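Local coordinates for protein denovo NTF2 (Synthetic construct, PDB 6W40) that is a de novo designed protein with an NTF2-like fold, probably built to hold a pocket, one of a set with diverse pocket shapes, at residues A[62-73]-A[84-92]. Residues are numbered along the deposited sequence; the frame is centred on the assembly and turned at random.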
ATOM      1  N   LEU A  62      -5.935 -13.168 -12.285  1.00 45.00           N
ATOM      2  CA  LEU A  62      -6.619 -11.881 -12.208  1.00 47.62           C
ATOM      3  C   LEU A  62      -7.681 -11.740 -13.291  1.00 48.97           C
ATOM      4  O   LEU A  62      -8.684 -11.048 -13.084  1.00 53.29           O
ATOM      5  CB  LEU A  62      -5.603 -10.744 -12.309  1.00 37.53           C
ATOM      6  CG  LEU A  62      -4.457 -10.761 -11.294  1.00 42.13           C
ATOM      7  CD1 LEU A  62      -3.481  -9.624 -11.558  1.00 47.47           C
ATOM      8  CD2 LEU A  62      -4.991 -10.694  -9.873  1.00 44.90           C
ATOM      9  N   GLU A  63      -7.480 -12.381 -14.447  0.95 51.32           N
ATOM     10  CA  GLU A  63      -8.478 -12.317 -15.510  0.95 49.15           C
ATOM     11  C   GLU A  63      -9.752 -13.060 -15.133  0.95 48.42           C
ATOM     12  O   GLU A  63     -10.849 -12.645 -15.528  0.95 48.98           O
ATOM     13  CB  GLU A  63      -7.911 -12.886 -16.811  0.95 53.41           C
ATOM     14  CG  GLU A  63      -7.008 -11.940 -17.583  0.95 54.34           C
ATOM     15  CD  GLU A  63      -6.672 -12.464 -18.969  0.95 68.02           C
ATOM     16  OE1 GLU A  63      -7.011 -13.631 -19.264  0.95 64.34           O
ATOM     17  OE2 GLU A  63      -6.076 -11.705 -19.764  0.95 59.38           O
ATOM     18  N   HIS A  64      -9.633 -14.155 -14.377  1.00 49.31           N
ATOM     19  CA  HIS A  64     -10.811 -14.942 -14.031  1.00 41.82           C
ATOM     20  C   HIS A  64     -11.707 -14.211 -13.041  1.00 40.91           C
ATOM     21  O   HIS A  64     -12.926 -14.408 -13.050  1.00 45.81           O
ATOM     22  CB  HIS A  64     -10.394 -16.299 -13.466  1.00 38.87           C
ATOM     23  CG  HIS A  64     -11.532 -17.257 -13.294  1.00 43.54           C
ATOM     24  ND1 HIS A  64     -12.261 -17.348 -12.129  1.00 42.49           N
ATOM     25  CD2 HIS A  64     -12.065 -18.168 -14.143  1.00 34.64           C
ATOM     26  CE1 HIS A  64     -13.193 -18.274 -12.264  1.00 47.47           C
ATOM     27  NE2 HIS A  64     -13.096 -18.786 -13.477  1.00 38.18           N
ATOM     28  N   TRP A  65     -11.131 -13.371 -12.186  1.00 41.55           N
ATOM     29  CA  TRP A  65     -11.901 -12.580 -11.237  1.00 48.73           C
ATOM     30  C   TRP A  65     -12.044 -11.123 -11.656  1.00 45.19           C
ATOM     31  O   TRP A  65     -12.725 -10.362 -10.962  1.00 42.00           O
ATOM     32  CB  TRP A  65     -11.268 -12.657  -9.841  1.00 47.56           C
ATOM     33  CG  TRP A  65     -11.655 -13.879  -9.059  1.00 45.82           C
ATOM     34  CD1 TRP A  65     -12.652 -13.974  -8.133  1.00 43.17           C
ATOM     35  CD2 TRP A  65     -11.051 -15.178  -9.133  1.00 38.84           C
ATOM     36  NE1 TRP A  65     -12.708 -15.250  -7.626  1.00 50.71           N
ATOM     37  CE2 TRP A  65     -11.736 -16.009  -8.224  1.00 41.89           C
ATOM     38  CE3 TRP A  65     -10.001 -15.718  -9.879  1.00 40.02           C
ATOM     39  CZ2 TRP A  65     -11.404 -17.350  -8.041  1.00 40.47           C
ATOM     40  CZ3 TRP A  65      -9.675 -17.051  -9.698  1.00 42.31           C
ATOM     41  CH2 TRP A  65     -10.373 -17.851  -8.785  1.00 46.78           C
ATOM     42  N   ARG A  66     -11.435 -10.726 -12.774  1.00 44.68           N
ATOM     43  CA  ARG A  66     -11.467  -9.341 -13.255  1.00 47.03           C
ATOM     44  C   ARG A  66     -10.980  -8.382 -12.171  1.00 47.80           C
ATOM     45  O   ARG A  66     -11.620  -7.377 -11.856  1.00 49.79           O
ATOM     46  CB  ARG A  66     -12.866  -8.959 -13.740  1.00 43.61           C
ATOM     47  CG  ARG A  66     -13.482  -9.950 -14.712  1.00 41.22           C
ATOM     48  CD  ARG A  66     -14.754  -9.395 -15.335  1.00 45.69           C
ATOM     49  NE  ARG A  66     -15.443 -10.389 -16.155  1.00 52.25           N
ATOM     50  CZ  ARG A  66     -16.479 -10.120 -16.942  1.00 52.61           C
ATOM     51  NH1 ARG A  66     -16.948  -8.882 -17.027  1.00 45.64           N
ATOM     52  NH2 ARG A  66     -17.045 -11.088 -17.650  1.00 40.42           N
ATOM     53  N   VAL A  67      -9.823  -8.707 -11.597  1.00 48.05           N
ATOM     54  CA  VAL A  67      -9.327  -7.984 -10.433  1.00 53.98           C
ATOM     55  C   VAL A  67      -8.796  -6.623 -10.856  1.00 54.01           C
ATOM     56  O   VAL A  67      -7.985  -6.512 -11.786  1.00 49.83           O
ATOM     57  CB  VAL A  67      -8.242  -8.801  -9.717  1.00 49.27           C
ATOM     58  CG1 VAL A  67      -7.638  -7.997  -8.576  1.00 48.21           C
ATOM     59  CG2 VAL A  67      -8.817 -10.109  -9.207  1.00 45.25           C
ATOM     60  N   ARG A  68      -9.257  -5.576 -10.173  1.00 60.66           N
ATOM     61  CA  ARG A  68      -8.677  -4.244 -10.284  1.00 64.32           C
ATOM     62  C   ARG A  68      -7.708  -3.950  -9.146  1.00 64.58           C
ATOM     63  O   ARG A  68      -6.588  -3.492  -9.388  1.00 65.04           O
ATOM     64  CB  ARG A  68      -9.783  -3.184 -10.318  1.00 55.56           C
ATOM     65  CG  ARG A  68     -10.585  -3.168 -11.605  1.00 55.95           C
ATOM     66  CD  ARG A  68     -11.634  -2.071 -11.576  1.00 62.56           C
ATOM     67  NE  ARG A  68     -12.309  -1.928 -12.860  1.00 68.40           N
ATOM     68  CZ  ARG A  68     -13.290  -1.064 -13.094  1.00 66.46           C
ATOM     69  NH1 ARG A  68     -13.715  -0.263 -12.127  1.00 75.11           N
ATOM     70  NH2 ARG A  68     -13.850  -1.000 -14.295  1.00 72.64           N
ATOM     71  N   ASN A  69      -8.117  -4.211  -7.908  1.00 65.02           N
ATOM     72  CA  ASN A  69      -7.246  -4.065  -6.749  1.00 68.42           C
ATOM     73  C   ASN A  69      -7.746  -5.016  -5.666  1.00 66.43           C
ATOM     74  O   ASN A  69      -8.550  -5.915  -5.930  1.00 61.74           O
ATOM     75  CB  ASN A  69      -7.204  -2.603  -6.284  1.00 63.47           C
ATOM     76  CG  ASN A  69      -5.985  -2.294  -5.433  1.00 66.23           C
ATOM     77  OD1 ASN A  69      -5.002  -3.036  -5.445  1.00 61.63           O
ATOM     78  ND2 ASN A  69      -6.046  -1.197  -4.688  1.00 72.16           N
ATOM     79  N   ILE A  70      -7.270  -4.818  -4.439  1.00 67.47           N
ATOM     80  CA  ILE A  70      -7.601  -5.679  -3.309  1.00 47.36           C
ATOM     81  C   ILE A  70      -8.105  -4.794  -2.176  1.00 57.44           C
ATOM     82  O   ILE A  70      -7.331  -4.023  -1.594  1.00 61.30           O
ATOM     83  CB  ILE A  70      -6.400  -6.516  -2.851  1.00 49.21           C
ATOM     84  CG1 ILE A  70      -5.888  -7.384  -3.999  1.00 58.97           C
ATOM     85  CG2 ILE A  70      -6.775  -7.382  -1.655  1.00 56.06           C
ATOM     86  CD1 ILE A  70      -4.589  -8.081  -3.697  1.00 65.91           C
ATOM     87  N   ARG A  71      -9.395  -4.903  -1.863  1.00 53.77           N
ATOM     88  CA  ARG A  71      -9.963  -4.213  -0.709  1.00 58.51           C
ATOM     89  C   ARG A  71      -9.383  -4.821   0.562  1.00 61.57           C
ATOM     90  O   ARG A  71      -9.767  -5.925   0.963  1.00 57.67           O
ATOM     91  CB  ARG A  71     -11.485  -4.314  -0.723  1.00 51.33           C
ATOM     92  CG  ARG A  71     -12.155  -3.691   0.491  1.00 61.33           C
ATOM     93  CD  ARG A  71     -11.872  -2.201   0.576  1.00 66.24           C
ATOM     94  NE  ARG A  71     -12.448  -1.471  -0.549  1.00 75.01           N
ATOM     95  CZ  ARG A  71     -13.677  -0.965  -0.560  1.00 72.36           C
ATOM     96  NH1 ARG A  71     -14.466  -1.108   0.496  1.00 61.75           N
ATOM     97  NH2 ARG A  71     -14.118  -0.314  -1.629  1.00 80.78           N
ATOM     98  N   ILE A  72      -8.467  -4.100   1.199  1.00 62.19           N
ATOM     99  CA  ILE A  72      -7.658  -4.653   2.278  1.00 54.02           C
ATOM    100  C   ILE A  72      -8.426  -4.589   3.590  1.00 54.04           C
ATOM    101  O   ILE A  72      -9.004  -3.551   3.937  1.00 67.68           O
ATOM    102  CB  ILE A  72      -6.322  -3.904   2.383  1.00 57.91           C
ATOM    103  CG1 ILE A  72      -5.486  -4.145   1.127  1.00 54.36           C
ATOM    104  CG2 ILE A  72      -5.566  -4.326   3.632  1.00 52.42           C
ATOM    105  CD1 ILE A  72      -4.214  -3.347   1.086  1.00 62.70           C
ATOM    106  N   HIS A  73      -8.426  -5.700   4.327  1.00 48.63           N
ATOM    107  CA  HIS A  73      -8.998  -5.765   5.666  1.00 52.55           C
ATOM    108  C   HIS A  73      -7.946  -5.668   6.762  1.00 51.16           C
ATOM    109  O   HIS A  73      -8.161  -4.971   7.758  1.00 59.85           O
ATOM    110  CB  HIS A  73      -9.795  -7.063   5.844  1.00 50.45           C
ATOM    111  CG  HIS A  73     -10.935  -7.213   4.885  1.00 56.49           C
ATOM    112  ND1 HIS A  73     -11.662  -8.378   4.772  1.00 65.14           N
ATOM    113  CD2 HIS A  73     -11.474  -6.346   3.996  1.00 55.73           C
ATOM    114  CE1 HIS A  73     -12.599  -8.223   3.853  1.00 67.57           C
ATOM    115  NE2 HIS A  73     -12.507  -6.999   3.367  1.00 67.45           N
ATOM    116  N   VAL A  84      -1.495 -10.121   3.779  1.00 37.19           N
ATOM    117  CA  VAL A  84      -2.685  -9.328   3.495  1.00 34.65           C
ATOM    118  C   VAL A  84      -3.904 -10.235   3.567  1.00 41.18           C
ATOM    119  O   VAL A  84      -3.910 -11.323   2.982  1.00 36.49           O
ATOM    120  CB  VAL A  84      -2.603  -8.648   2.116  1.00 33.98           C
ATOM    121  CG1 VAL A  84      -3.902  -7.921   1.804  1.00 30.36           C
ATOM    122  CG2 VAL A  84      -1.428  -7.691   2.061  1.00 41.29           C
ATOM    123  N   GLU A  85      -4.927  -9.788   4.289  1.00 47.65           N
ATOM    124  CA  GLU A  85      -6.253 -10.388   4.253  1.00 42.41           C
ATOM    125  C   GLU A  85      -7.222  -9.347   3.716  1.00 42.02           C
ATOM    126  O   GLU A  85      -7.284  -8.231   4.244  1.00 54.20           O
ATOM    127  CB  GLU A  85      -6.691 -10.863   5.642  1.00 43.38           C
ATOM    128  CG  GLU A  85      -5.655 -11.687   6.383  1.00 57.96           C
ATOM    129  CD  GLU A  85      -6.169 -12.196   7.714  1.00 64.63           C
ATOM    130  OE1 GLU A  85      -6.757 -13.298   7.746  1.00 66.85           O
ATOM    131  OE2 GLU A  85      -5.999 -11.486   8.728  1.00 80.13           O
ATOM    132  N   GLY A  86      -7.956  -9.698   2.676  1.00 39.90           N
ATOM    133  CA  GLY A  86      -8.838  -8.745   2.030  1.00 45.12           C
ATOM    134  C   GLY A  86      -9.923  -9.373   1.179  1.00 52.44           C
ATOM    135  O   GLY A  86     -10.328 -10.517   1.398  1.00 51.70           O
ATOM    136  N   ARG A  87     -10.393  -8.603   0.197  0.96 54.43           N
ATOM    137  CA  ARG A  87     -11.513  -8.988  -0.649  0.96 58.42           C
ATOM    138  C   ARG A  87     -11.293  -8.377  -2.026  0.96 61.29           C
ATOM    139  O   ARG A  87     -10.800  -7.250  -2.134  0.96 50.32           O
ATOM    140  CB  ARG A  87     -12.838  -8.512  -0.039  0.96 58.01           C
ATOM    141  CG  ARG A  87     -14.094  -9.193  -0.560  0.96 63.23           C
ATOM    142  CD  ARG A  87     -15.259  -8.931   0.392  0.96 78.93           C
ATOM    143  NE  ARG A  87     -16.553  -9.313  -0.168  0.96 89.10           N
ATOM    144  CZ  ARG A  87     -17.145 -10.486   0.036  0.96 88.86           C
ATOM    145  NH1 ARG A  87     -16.555 -11.410   0.782  0.96 85.76           N
ATOM    146  NH2 ARG A  87     -18.322 -10.738  -0.520  0.96 86.81           N
ATOM    147  N   TRP A  88     -11.646  -9.121  -3.073  1.00 59.02           N
ATOM    148  CA  TRP A  88     -11.361  -8.668  -4.429  1.00 50.94           C
ATOM    149  C   TRP A  88     -12.109  -7.380  -4.746  1.00 50.52           C
ATOM    150  O   TRP A  88     -13.264  -7.197  -4.355  1.00 54.01           O
ATOM    151  CB  TRP A  88     -11.738  -9.738  -5.457  1.00 52.90           C
ATOM    152  CG  TRP A  88     -10.814 -10.925  -5.536  1.00 51.89           C
ATOM    153  CD1 TRP A  88     -11.177 -12.240  -5.532  1.00 48.79           C
ATOM    154  CD2 TRP A  88      -9.382 -10.906  -5.646  1.00 46.42           C
ATOM    155  NE1 TRP A  88     -10.066 -13.039  -5.629  1.00 50.21           N
ATOM    156  CE2 TRP A  88      -8.952 -12.247  -5.699  1.00 51.22           C
ATOM    157  CE3 TRP A  88      -8.425  -9.889  -5.700  1.00 59.13           C
ATOM    158  CZ2 TRP A  88      -7.607 -12.595  -5.804  1.00 47.54           C
ATOM    159  CZ3 TRP A  88      -7.091 -10.238  -5.805  1.00 63.46           C
ATOM    160  CH2 TRP A  88      -6.695 -11.579  -5.856  1.00 49.33           C
ATOM    161  N   GLU A  89     -11.433  -6.481  -5.459  1.00 60.04           N
ATOM    162  CA  GLU A  89     -12.062  -5.305  -6.057  1.00 57.26           C
ATOM    163  C   GLU A  89     -12.192  -5.600  -7.547  1.00 46.71           C
ATOM    164  O   GLU A  89     -11.273  -5.364  -8.331  1.00 56.75           O
ATOM    165  CB  GLU A  89     -11.251  -4.042  -5.795  1.00 54.98           C
ATOM    166  CG  GLU A  89     -11.809  -2.802  -6.480  1.00 64.62           C
ATOM    167  CD  GLU A  89     -10.879  -1.610  -6.380  1.00 72.67           C
ATOM    168  OE1 GLU A  89     -10.118  -1.528  -5.392  1.00 77.23           O
ATOM    169  OE2 GLU A  89     -10.903  -0.758  -7.294  1.00 65.64           O
ATOM    170  N   THR A  90     -13.344  -6.133  -7.935  1.00 48.67           N
ATOM    171  CA  THR A  90     -13.556  -6.577  -9.301  1.00 55.67           C
ATOM    172  C   THR A  90     -14.210  -5.479 -10.134  1.00 62.44           C
ATOM    173  O   THR A  90     -14.691  -4.467  -9.619  1.00 60.12           O
ATOM    174  CB  THR A  90     -14.412  -7.841  -9.324  1.00 51.38           C
ATOM    175  OG1 THR A  90     -15.735  -7.528  -8.871  1.00 46.35           O
ATOM    176  CG2 THR A  90     -13.811  -8.900  -8.414  1.00 47.66           C
ATOM    177  N   SER A  91     -14.222  -5.694 -11.447  1.00 56.29           N
ATOM    178  CA  SER A  91     -14.866  -4.781 -12.379  1.00 57.75           C
ATOM    179  C   SER A  91     -16.308  -5.168 -12.680  1.00 62.03           C
ATOM    180  O   SER A  91     -16.946  -4.516 -13.514  1.00 67.74           O
ATOM    181  CB  SER A  91     -14.066  -4.708 -13.685  1.00 54.56           C
ATOM    182  OG  SER A  91     -14.030  -5.965 -14.336  1.00 60.59           O
ATOM    183  N   TYR A  92     -16.832  -6.203 -12.026  1.00 60.80           N
ATOM    184  CA  TYR A  92     -18.218  -6.598 -12.227  1.00 63.14           C
ATOM    185  C   TYR A  92     -19.162  -5.505 -11.736  1.00 64.06           C
ATOM    186  O   TYR A  92     -18.786  -4.612 -10.973  1.00 74.63           O
ATOM    187  CB  TYR A  92     -18.519  -7.908 -11.497  1.00 57.67           C
ATOM    188  CG  TYR A  92     -17.879  -9.135 -12.109  1.00 54.27           C
ATOM    189  CD1 TYR A  92     -16.634  -9.580 -11.684  1.00 55.83           C
ATOM    190  CD2 TYR A  92     -18.528  -9.857 -13.103  1.00 62.80           C
ATOM    191  CE1 TYR A  92     -16.047 -10.705 -12.238  1.00 54.76           C
ATOM    192  CE2 TYR A  92     -17.951 -10.983 -13.663  1.00 51.10           C
ATOM    193  CZ  TYR A  92     -16.711 -11.402 -13.227  1.00 52.73           C
ATOM    194  OH  TYR A  92     -16.133 -12.521 -13.781  1.00 52.28           O
TER
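With CG swung away from its carbonyl carbon (chi1 -74°), the Trp88 indole reaches from strand 84-90 toward Val67, which lays CG2 over one face, 3.7 Å from the centroid of the six-membered ring. Val67 sets CG1 opposite its own backbone N (chi1 175°), which brings this second methyl to 3.5 Å from CE3 of Trp88. Ile70 runs alongside, pointing the same way, its CG1 near CZ3. At the pyrrole end the five-membered rings of Trp65 and Trp88 meet obliquely, CD1 to CD1 at 3.5 Å with planes 40° apart; Trp65 NE1 is hydrogen-bonded to OE1 of Glu99. Ile119 of strand 111-119 touches both indoles. An alanine in place of Trp88 would probably open a gap between Trp65, Val67 and Ile70, leaving the end of helix 51-65 less firmly joined to the curved sheet. Strands 67-72 and 84-90 are antiparallel neighbours in this NTF2-like fold, interrupted by a classic beta bulge: two residues, Arg68 and Asn69, stand opposite the single Glu89, whose O takes a 2.7 Å bond from Arg68 N and a weak one from Asn69 N. Glu89 N returns a hydrogen bond to Asn69 O. Beyond the bulge, Arg71 and Arg87 form a hydrogen-bonded pair, and Arg87 NH1 reaches on to a salt bridge with Asp100. Gly86 sets CA over the centre of the His73 ring, 3.9 Å from its centroid. At the opposite end the extended Arg66 chain crosses Tyr92, CD over the ring face and the guanidinium stacked nearly flat on it, while Arg66 O accepts Ser91 N at 3.1 Å and His97 stacks with the phenol ring.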